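Local coordinates for actibind (Aspergillus niger, PDB 3D3Z), which cleaves RNA as a secreted ribonuclease of the T2 family, probably without strict base specificity and with a preference for adenylic acid, at residues Thr128-Tyr131 with Ala132-Val136; Thr85-Leu88 with Ser89-Glu93. One frame throughout, in Å; residues are numbered along the deposited sequence.

Contact 1. Residues Thr128-Tyr131 with Ala132-Val136. With NAG (2-acetamido-2-deoxy-beta-D-glucopyranose), chain B; NAG (2-acetamido-2-deoxy-beta-D-glucopyranose), chain C.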
ATOM      1  N   THR A 128     -19.979  -8.517 -11.288  1.00 20.02           N
ATOM      2  CA  THR A 128     -20.830  -9.478 -12.010  1.00 20.47           C
ATOM      3  C   THR A 128     -20.526 -10.889 -11.554  1.00 20.21           C
ATOM      4  O   THR A 128     -19.373 -11.254 -11.368  1.00 20.45           O
ATOM      5  CB  THR A 128     -20.621  -9.401 -13.506  1.00 21.38           C
ATOM      6  OG1 THR A 128     -20.925  -8.068 -13.917  1.00 24.02           O
ATOM      7  CG2 THR A 128     -21.535 -10.393 -14.226  1.00 19.90           C
ATOM      8  N   ASP A 129     -21.576 -11.682 -11.333  1.00 20.70           N
ATOM      9  CA  ASP A 129     -21.393 -13.047 -10.904  1.00 19.97           C
ATOM     10  C   ASP A 129     -20.453 -13.072  -9.688  1.00 20.45           C
ATOM     11  O   ASP A 129     -19.515 -13.851  -9.641  1.00 19.28           O
ATOM     12  CB  ASP A 129     -20.816 -13.893 -12.052  1.00 19.92           C
ATOM     13  CG  ASP A 129     -21.807 -14.074 -13.206  1.00 19.35           C
ATOM     14  OD1 ASP A 129     -22.936 -13.554 -13.095  1.00 20.83           O
ATOM     15  OD2 ASP A 129     -21.418 -14.673 -14.214  1.00 22.57           O
ATOM     16  N   TYR A 130     -20.766 -12.230  -8.706  1.00 21.62           N
ATOM     17  CA  TYR A 130     -20.023 -12.152  -7.437  1.00 20.73           C
ATOM     18  C   TYR A 130     -20.068 -13.509  -6.777  1.00 21.11           C
ATOM     19  O   TYR A 130     -21.124 -14.139  -6.752  1.00 21.80           O
ATOM     20  CB  TYR A 130     -20.688 -11.161  -6.490  1.00 21.06           C
ATOM     21  CG  TYR A 130     -20.037 -11.110  -5.117  1.00 20.50           C
ATOM     22  CD1 TYR A 130     -18.803 -10.467  -4.938  1.00 21.23           C
ATOM     23  CD2 TYR A 130     -20.656 -11.674  -3.980  1.00 21.03           C
ATOM     24  CE1 TYR A 130     -18.208 -10.388  -3.671  1.00 20.41           C
ATOM     25  CE2 TYR A 130     -20.071 -11.587  -2.713  1.00 20.20           C
ATOM     26  CZ  TYR A 130     -18.835 -10.948  -2.567  1.00 20.22           C
ATOM     27  OH  TYR A 130     -18.258 -10.926  -1.312  1.00 17.82           O
ATOM     28  N   TYR A 131     -18.941 -13.964  -6.242  1.00 20.44           N
ATOM     29  CA  TYR A 131     -18.963 -15.086  -5.293  1.00 19.84           C
ATOM     30  C   TYR A 131     -18.451 -14.651  -3.910  1.00 20.07           C
ATOM     31  O   TYR A 131     -17.652 -13.747  -3.807  1.00 18.24           O
ATOM     32  CB  TYR A 131     -18.173 -16.287  -5.830  1.00 20.44           C
ATOM     33  CG  TYR A 131     -16.694 -16.079  -5.956  1.00 18.92           C
ATOM     34  CD1 TYR A 131     -15.852 -16.186  -4.833  1.00 21.69           C
ATOM     35  CD2 TYR A 131     -16.112 -15.780  -7.178  1.00 18.25           C
ATOM     36  CE1 TYR A 131     -14.480 -15.965  -4.937  1.00 20.16           C
ATOM     37  CE2 TYR A 131     -14.782 -15.581  -7.283  1.00 19.89           C
ATOM     38  CZ  TYR A 131     -13.969 -15.650  -6.165  1.00 21.75           C
ATOM     39  OH  TYR A 131     -12.636 -15.463  -6.290  1.00 22.30           O
ATOM     40  N   ALA A 132     -18.959 -15.279  -2.857  1.00 18.62           N
ATOM     41  CA  ALA A 132     -18.611 -14.932  -1.477  1.00 19.25           C
ATOM     42  C   ALA A 132     -17.090 -14.611  -1.275  1.00 18.18           C
ATOM     43  O   ALA A 132     -16.200 -15.452  -1.560  1.00 18.94           O
ATOM     44  CB  ALA A 132     -19.042 -16.048  -0.524  1.00 19.52           C
ATOM     45  N   GLN A 133     -16.823 -13.394  -0.807  1.00 20.04           N
ATOM     46  CA  GLN A 133     -15.458 -12.884  -0.482  1.00 18.58           C
ATOM     47  C   GLN A 133     -14.529 -12.723  -1.676  1.00 18.83           C
ATOM     48  O   GLN A 133     -13.260 -12.619  -1.494  1.00 18.20           O
ATOM     49  CB  GLN A 133     -14.781 -13.738   0.602  1.00 18.29           C
ATOM     50  CG  GLN A 133     -15.406 -13.694   2.009  1.00 18.82           C
ATOM     51  CD  GLN A 133     -16.642 -14.566   2.202  1.00 21.55           C
ATOM     52  OE1 GLN A 133     -16.660 -15.717   1.803  1.00 22.50           O
ATOM     53  NE2 GLN A 133     -17.687 -13.992   2.755  1.00 22.09           N
ATOM     54  N   GLU A 134     -15.125 -12.643  -2.884  1.00 16.89           N
ATOM     55  CA  GLU A 134     -14.328 -12.442  -4.089  1.00 16.54           C
ATOM     56  C   GLU A 134     -13.512 -11.158  -3.946  1.00 15.99           C
ATOM     57  O   GLU A 134     -12.337 -11.126  -4.346  1.00 15.89           O
ATOM     58  CB  GLU A 134     -15.158 -12.331  -5.387  1.00 14.92           C
ATOM     59  CG  GLU A 134     -14.331 -12.149  -6.611  1.00 16.45           C
ATOM     60  CD  GLU A 134     -15.159 -12.220  -7.900  1.00 16.00           C
ATOM     61  OE1 GLU A 134     -16.422 -12.333  -7.807  1.00 18.49           O
ATOM     62  OE2 GLU A 134     -14.506 -12.120  -8.960  1.00 17.04           O
ATOM     63  N   GLU A 135     -14.146 -10.117  -3.408  1.00 16.01           N
ATOM     64  CA  GLU A 135     -13.479  -8.805  -3.277  1.00 16.71           C
ATOM     65  C   GLU A 135     -12.293  -8.755  -2.289  1.00 17.18           C
ATOM     66  O   GLU A 135     -11.419  -7.884  -2.416  1.00 17.67           O
ATOM     67  CB  GLU A 135     -14.488  -7.691  -2.989  1.00 15.80           C
ATOM     68  CG  GLU A 135     -14.935  -7.406  -1.518  1.00 18.37           C
ATOM     69  CD  GLU A 135     -15.780  -8.473  -0.894  1.00 19.87           C
ATOM     70  OE1 GLU A 135     -15.937  -9.568  -1.521  1.00 21.03           O
ATOM     71  OE2 GLU A 135     -16.342  -8.219   0.217  1.00 20.35           O
ATOM     72  N   VAL A 136     -12.289  -9.682  -1.327  1.00 17.24           N
ATOM     73  CA  VAL A 136     -11.190  -9.846  -0.376  1.00 17.54           C
ATOM     74  C   VAL A 136      -9.949 -10.298  -1.131  1.00 17.30           C
ATOM     75  O   VAL A 136      -8.929  -9.678  -1.033  1.00 17.16           O
ATOM     76  CB  VAL A 136     -11.578 -10.783   0.781  1.00 17.46           C
ATOM     77  CG1 VAL A 136     -10.395 -10.985   1.791  1.00 18.87           C
ATOM     78  CG2 VAL A 136     -12.737 -10.203   1.485  1.00 19.50           C
TER
HETATM   79  C1  NAG B   2     -19.430 -17.389   6.014  1.00 36.37           C
HETATM   80  C2  NAG B   2     -20.675 -16.731   5.455  1.00 37.00           C
HETATM   81  C3  NAG B   2     -21.946 -17.319   6.077  1.00 42.41           C
HETATM   82  C4  NAG B   2     -21.919 -18.842   5.996  1.00 43.51           C
HETATM   83  C5  NAG B   2     -20.614 -19.288   6.642  1.00 43.23           C
HETATM   84  C6  NAG B   2     -20.452 -20.800   6.736  1.00 43.31           C
HETATM   85  C7  NAG B   2     -20.394 -14.432   4.717  1.00 37.06           C
HETATM   86  C8  NAG B   2     -20.480 -13.006   5.123  1.00 37.16           C
HETATM   87  N2  NAG B   2     -20.586 -15.314   5.710  1.00 37.27           N
HETATM   88  O3  NAG B   2     -23.102 -16.794   5.446  1.00 43.89           O
HETATM   89  O4  NAG B   2     -23.038 -19.405   6.672  1.00 49.53           O
HETATM   90  O5  NAG B   2     -19.574 -18.775   5.829  1.00 38.00           O
HETATM   91  O6  NAG B   2     -20.421 -21.272   5.409  1.00 47.24           O
HETATM   92  O7  NAG B   2     -20.166 -14.733   3.536  1.00 36.83           O
HETATM   93  C1  NAG C 250     -10.835 -22.965  -6.947  0.60 28.91           C
HETATM   94  C2  NAG C 250     -12.098 -22.318  -7.529  0.60 27.67           C
HETATM   95  C3  NAG C 250     -13.343 -23.165  -7.251  0.60 29.47           C
HETATM   96  C4  NAG C 250     -13.100 -24.666  -7.511  0.60 31.41           C
HETATM   97  C5  NAG C 250     -11.742 -25.128  -6.973  0.60 30.62           C
HETATM   98  C6  NAG C 250     -11.409 -26.551  -7.408  0.60 31.10           C
HETATM   99  C7  NAG C 250     -11.861 -19.908  -7.815  0.60 24.48           C
HETATM  100  C8  NAG C 250     -12.339 -18.543  -7.422  0.60 21.90           C
HETATM  101  N2  NAG C 250     -12.240 -20.941  -7.072  0.60 25.56           N
HETATM  102  O3  NAG C 250     -14.389 -22.674  -8.067  0.60 29.67           O
HETATM  103  O4  NAG C 250     -14.106 -25.464  -6.908  0.60 33.20           O
HETATM  104  O5  NAG C 250     -10.749 -24.278  -7.486  0.60 28.00           O
HETATM  105  O6  NAG C 250     -11.140 -26.544  -8.797  0.60 35.24           O
HETATM  106  O7  NAG C 250     -11.106 -20.020  -8.761  0.60 24.43           O
HETATM  107  O   HOH W   1     -16.899 -13.360 -10.310  1.00 23.52           O
HETATM  108  O   HOH W   2     -17.215 -10.284   1.511  1.00 18.30           O

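Contact 2. Residues Thr85-Leu88 with Ser89-Glu93. With EDO (1,2-ethanediol), chain F.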
ATOM      1  N   THR A  85      -2.909 -19.232  -4.725  1.00 21.41           N
ATOM      2  CA  THR A  85      -1.748 -19.868  -4.089  1.00 21.57           C
ATOM      3  C   THR A  85      -0.437 -19.093  -4.344  1.00 21.52           C
ATOM      4  O   THR A  85       0.396 -18.976  -3.430  1.00 21.16           O
ATOM      5  CB  THR A  85      -1.638 -21.376  -4.490  1.00 22.38           C
ATOM      6  OG1 THR A  85      -1.572 -21.492  -5.915  1.00 24.48           O
ATOM      7  CG2 THR A  85      -2.817 -22.182  -3.946  1.00 21.56           C
ATOM      8  N   GLU A  86      -0.235 -18.565  -5.547  0.60 20.82           N
ATOM      9  CA  GLU A  86       0.962 -17.768  -5.808  0.60 21.25           C
ATOM     10  C   GLU A  86       0.906 -16.435  -5.065  0.60 20.63           C
ATOM     11  O   GLU A  86       1.937 -15.942  -4.589  0.60 18.38           O
ATOM     12  CB  GLU A  86       1.195 -17.523  -7.302  0.60 22.19           C
ATOM     13  CG  GLU A  86       1.537 -18.776  -8.084  0.60 24.49           C
ATOM     14  CD  GLU A  86       2.991 -19.191  -8.036  0.60 25.68           C
ATOM     15  OE1 GLU A  86       3.681 -19.072  -6.989  0.60 25.75           O
ATOM     16  OE2 GLU A  86       3.430 -19.707  -9.102  0.60 29.86           O
ATOM     17  N   LEU A  87      -0.294 -15.854  -4.972  1.00 19.91           N
ATOM     18  CA  LEU A  87      -0.488 -14.646  -4.217  1.00 20.64           C
ATOM     19  C   LEU A  87      -0.194 -14.834  -2.732  1.00 19.33           C
ATOM     20  O   LEU A  87       0.507 -14.008  -2.149  1.00 16.70           O
ATOM     21  CB  LEU A  87      -1.926 -14.116  -4.371  1.00 18.43           C
ATOM     22  CG  LEU A  87      -2.410 -12.934  -3.524  1.00 19.39           C
ATOM     23  CD1 LEU A  87      -1.622 -11.643  -3.894  1.00 15.83           C
ATOM     24  CD2 LEU A  87      -3.861 -12.727  -3.761  1.00 17.76           C
ATOM     25  N   LEU A  88      -0.725 -15.916  -2.132  1.00 19.27           N
ATOM     26  CA  LEU A  88      -0.463 -16.169  -0.740  1.00 20.62           C
ATOM     27  C   LEU A  88       1.053 -16.383  -0.468  1.00 19.80           C
ATOM     28  O   LEU A  88       1.564 -15.835   0.491  1.00 18.43           O
ATOM     29  CB  LEU A  88      -1.306 -17.338  -0.219  1.00 19.94           C
ATOM     30  CG  LEU A  88      -1.279 -17.783   1.239  1.00 22.38           C
ATOM     31  CD1 LEU A  88      -1.637 -16.705   2.277  1.00 22.92           C
ATOM     32  CD2 LEU A  88      -2.266 -19.012   1.375  1.00 23.35           C
ATOM     33  N   SER A  89       1.745 -17.122  -1.334  1.00 19.98           N
ATOM     34  CA  SER A  89       3.202 -17.343  -1.259  1.00 20.26           C
ATOM     35  C   SER A  89       3.964 -16.001  -1.330  1.00 19.56           C
ATOM     36  O   SER A  89       4.862 -15.715  -0.507  1.00 19.61           O
ATOM     37  CB  SER A  89       3.666 -18.212  -2.434  1.00 20.77           C
ATOM     38  OG  SER A  89       3.203 -19.539  -2.310  1.00 26.29           O
ATOM     39  N   TYR A  90       3.564 -15.187  -2.294  1.00 19.24           N
ATOM     40  CA  TYR A  90       4.101 -13.862  -2.433  1.00 18.92           C
ATOM     41  C   TYR A  90       3.816 -12.987  -1.165  1.00 17.49           C
ATOM     42  O   TYR A  90       4.698 -12.243  -0.709  1.00 17.87           O
ATOM     43  CB  TYR A  90       3.589 -13.188  -3.711  1.00 18.90           C
ATOM     44  CG  TYR A  90       4.186 -11.817  -3.982  1.00 17.34           C
ATOM     45  CD1 TYR A  90       5.207 -11.652  -4.907  1.00 18.43           C
ATOM     46  CD2 TYR A  90       3.671 -10.666  -3.362  1.00 19.76           C
ATOM     47  CE1 TYR A  90       5.765 -10.398  -5.149  1.00 19.57           C
ATOM     48  CE2 TYR A  90       4.242  -9.399  -3.575  1.00 17.17           C
ATOM     49  CZ  TYR A  90       5.276  -9.290  -4.483  1.00 18.30           C
ATOM     50  OH  TYR A  90       5.829  -8.076  -4.751  1.00 22.12           O
ATOM     51  N   MET A  91       2.608 -13.045  -0.608  1.00 17.42           N
ATOM     52  CA  MET A  91       2.339 -12.308   0.595  1.00 17.52           C
ATOM     53  C   MET A  91       3.179 -12.710   1.807  1.00 17.23           C
ATOM     54  O   MET A  91       3.575 -11.845   2.653  1.00 16.49           O
ATOM     55  CB  MET A  91       0.858 -12.356   0.933  1.00 15.62           C
ATOM     56  CG  MET A  91      -0.024 -11.619  -0.079  1.00 16.77           C
ATOM     57  SD  MET A  91      -1.767 -11.972   0.166  1.00 17.11           S
ATOM     58  CE  MET A  91      -2.001 -11.753   1.959  1.00 18.54           C
ATOM     59  N   LYS A  92       3.430 -14.011   1.945  1.00 17.11           N
ATOM     60  CA  LYS A  92       4.342 -14.478   2.964  1.00 18.67           C
ATOM     61  C   LYS A  92       5.748 -13.866   2.858  1.00 17.67           C
ATOM     62  O   LYS A  92       6.375 -13.555   3.873  1.00 17.69           O
ATOM     63  CB  LYS A  92       4.437 -15.994   2.898  1.00 18.52           C
ATOM     64  CG  LYS A  92       3.197 -16.676   3.420  1.00 20.51           C
ATOM     65  CD  LYS A  92       3.287 -18.186   3.196  1.00 21.93           C
ATOM     66  CE  LYS A  92       2.026 -18.970   3.608  1.00 25.97           C
ATOM     67  NZ  LYS A  92       1.832 -20.307   2.906  1.00 27.88           N
ATOM     68  N   GLU A  93       6.208 -13.654   1.627  1.00 18.39           N
ATOM     69  CA  GLU A  93       7.525 -13.101   1.344  1.00 17.96           C
ATOM     70  C   GLU A  93       7.587 -11.553   1.459  1.00 17.85           C
ATOM     71  O   GLU A  93       8.463 -11.017   2.138  1.00 16.50           O
ATOM     72  CB  GLU A  93       7.990 -13.567  -0.048  1.00 18.60           C
ATOM     73  CG  GLU A  93       9.271 -12.920  -0.511  1.00 18.28           C
ATOM     74  CD  GLU A  93      10.486 -13.175   0.398  1.00 19.92           C
ATOM     75  OE1 GLU A  93      10.430 -14.023   1.274  1.00 20.65           O
ATOM     76  OE2 GLU A  93      11.461 -12.468   0.246  1.00 17.56           O
TER
HETATM   77  C1  EDO F 253      10.609 -13.832   6.015  1.00 29.89           C
HETATM   78  O1  EDO F 253      10.987 -12.669   6.778  1.00 30.05           O
HETATM   79  C2  EDO F 253       9.448 -13.452   5.096  1.00 26.44           C
HETATM   80  O2  EDO F 253       9.695 -12.228   4.382  1.00 26.80           O
HETATM   81  O   HOH W   3       4.055 -20.377  -4.983  1.00 26.82           O

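Contact 1. Residues Thr128-Tyr131 with Ala132-Val136
Y130 OH is gripped from three directions where the chain turns into helix 134-147: it gives its proton to E135 OE1 at 2.7 Å, and its oxygen takes the backbone N-H of Q133 and a proton from water 2. This is the N-terminus of a helix, with Q133 at the N-cap position and a type II beta turn from Y131 to E134 leading in, closed by E134 N to Y131 O at 2.9 Å. The carboxylate of E135 is met on the syn side of OE1, 26° out of its plane, and that oxygen lies at the edge of the Y130 ring. Water 2 bridges the hydroxyl to E135 OE2, whose charge is answered by a salt bridge to R70. Y131 works differently. Its CG sits between the backbone N and the carbonyl carbon (chi1 67°), which lays the ring face under E134: CB of E134 stands 3.6 Å from the ring centroid in a CH-pi contact over the face, and the extended chain beyond carries the carboxylate across nearly parallel to the ring, planes 10° apart. OE1 of E134 then accepts a weak, long bond from Y131 N. Water 1 sits within hydrogen-bonding distance of both E134 OE1 and D129 O, though its protons cannot be assigned firmly. Two sugars border the turn: the acetamido methyl C8 of NAG in chain C lies 3.3 Å from Y131 OH, while Q133 NE2, which is also bonded to Y72 OH, donates to O7 of NAG in chain B at 2.7 Å.

Contact 2. Residues Thr85-Leu88 with Ser89-Glu93
Two groups of S89 converge on one carbonyl: T85 O accepts the backbone N of S89 at 3.1 Å, and S89 OG comes equally close to T85 O, at 3.1 Å, though its hydroxyl proton may go to another acceptor instead, which leaves this second bond tentative. The serine can fold back this way because OG lies beside its own backbone N (chi1 -70°). Water 3 lies 2.9 Å from S89 OG on the exposed side of the helix. Beyond this, the i to i+4 bonds run on regularly: Y90 N to E86 O, M91 N to L87 O at 2.8 Å, and K92 N to L88 O.

On the buried side, L87 and M91 lie one turn apart, their side chains crossing at a slant. The sulfur SD of M91 stands 3.9 Å from L87 CG, in plain apolar contact, and M91 CG packs 3.2 Å from L87 O. Both residues reach L79 of helix 75-81, and M91 also meets F140 of helix 134-147. L88, buried too, touches T76, E80 and W108. On the more exposed flanks, the methylenes of K92 run over L88 O, with K92 CG at 3.5 Å from it, and Y90 stacks on Y94 and makes a cation-pi contact with K148. Hydrophilic outside and apolar inside, residues 85-93 form an amphipathic alpha-helix packed against its neighbours in the T2 RNase fold.

Overall arrangement
Both contacts are local and partly buried, their centres about 20 Å apart and their nearest atoms about 7 Å apart without touching. Contact 2 lies within helix 85-94, whereas contact 1 starts helix 134-147; the two helices pack on each other, and both also meet helices 75-81 and 104-116. Their chemistry follows their place. At 128-136, buried carboxylates, tyrosines and waters fix an irregular chain beside the glycans. At 85-93, regular backbone bonds carry the helix, and apolar side chains fill the helix interface. Contact 2 is the nearer to the catalytic region: the side chain of M91 is about 8 Å from that of E111, a predicted active-site residue, while contact 1 lies away from it.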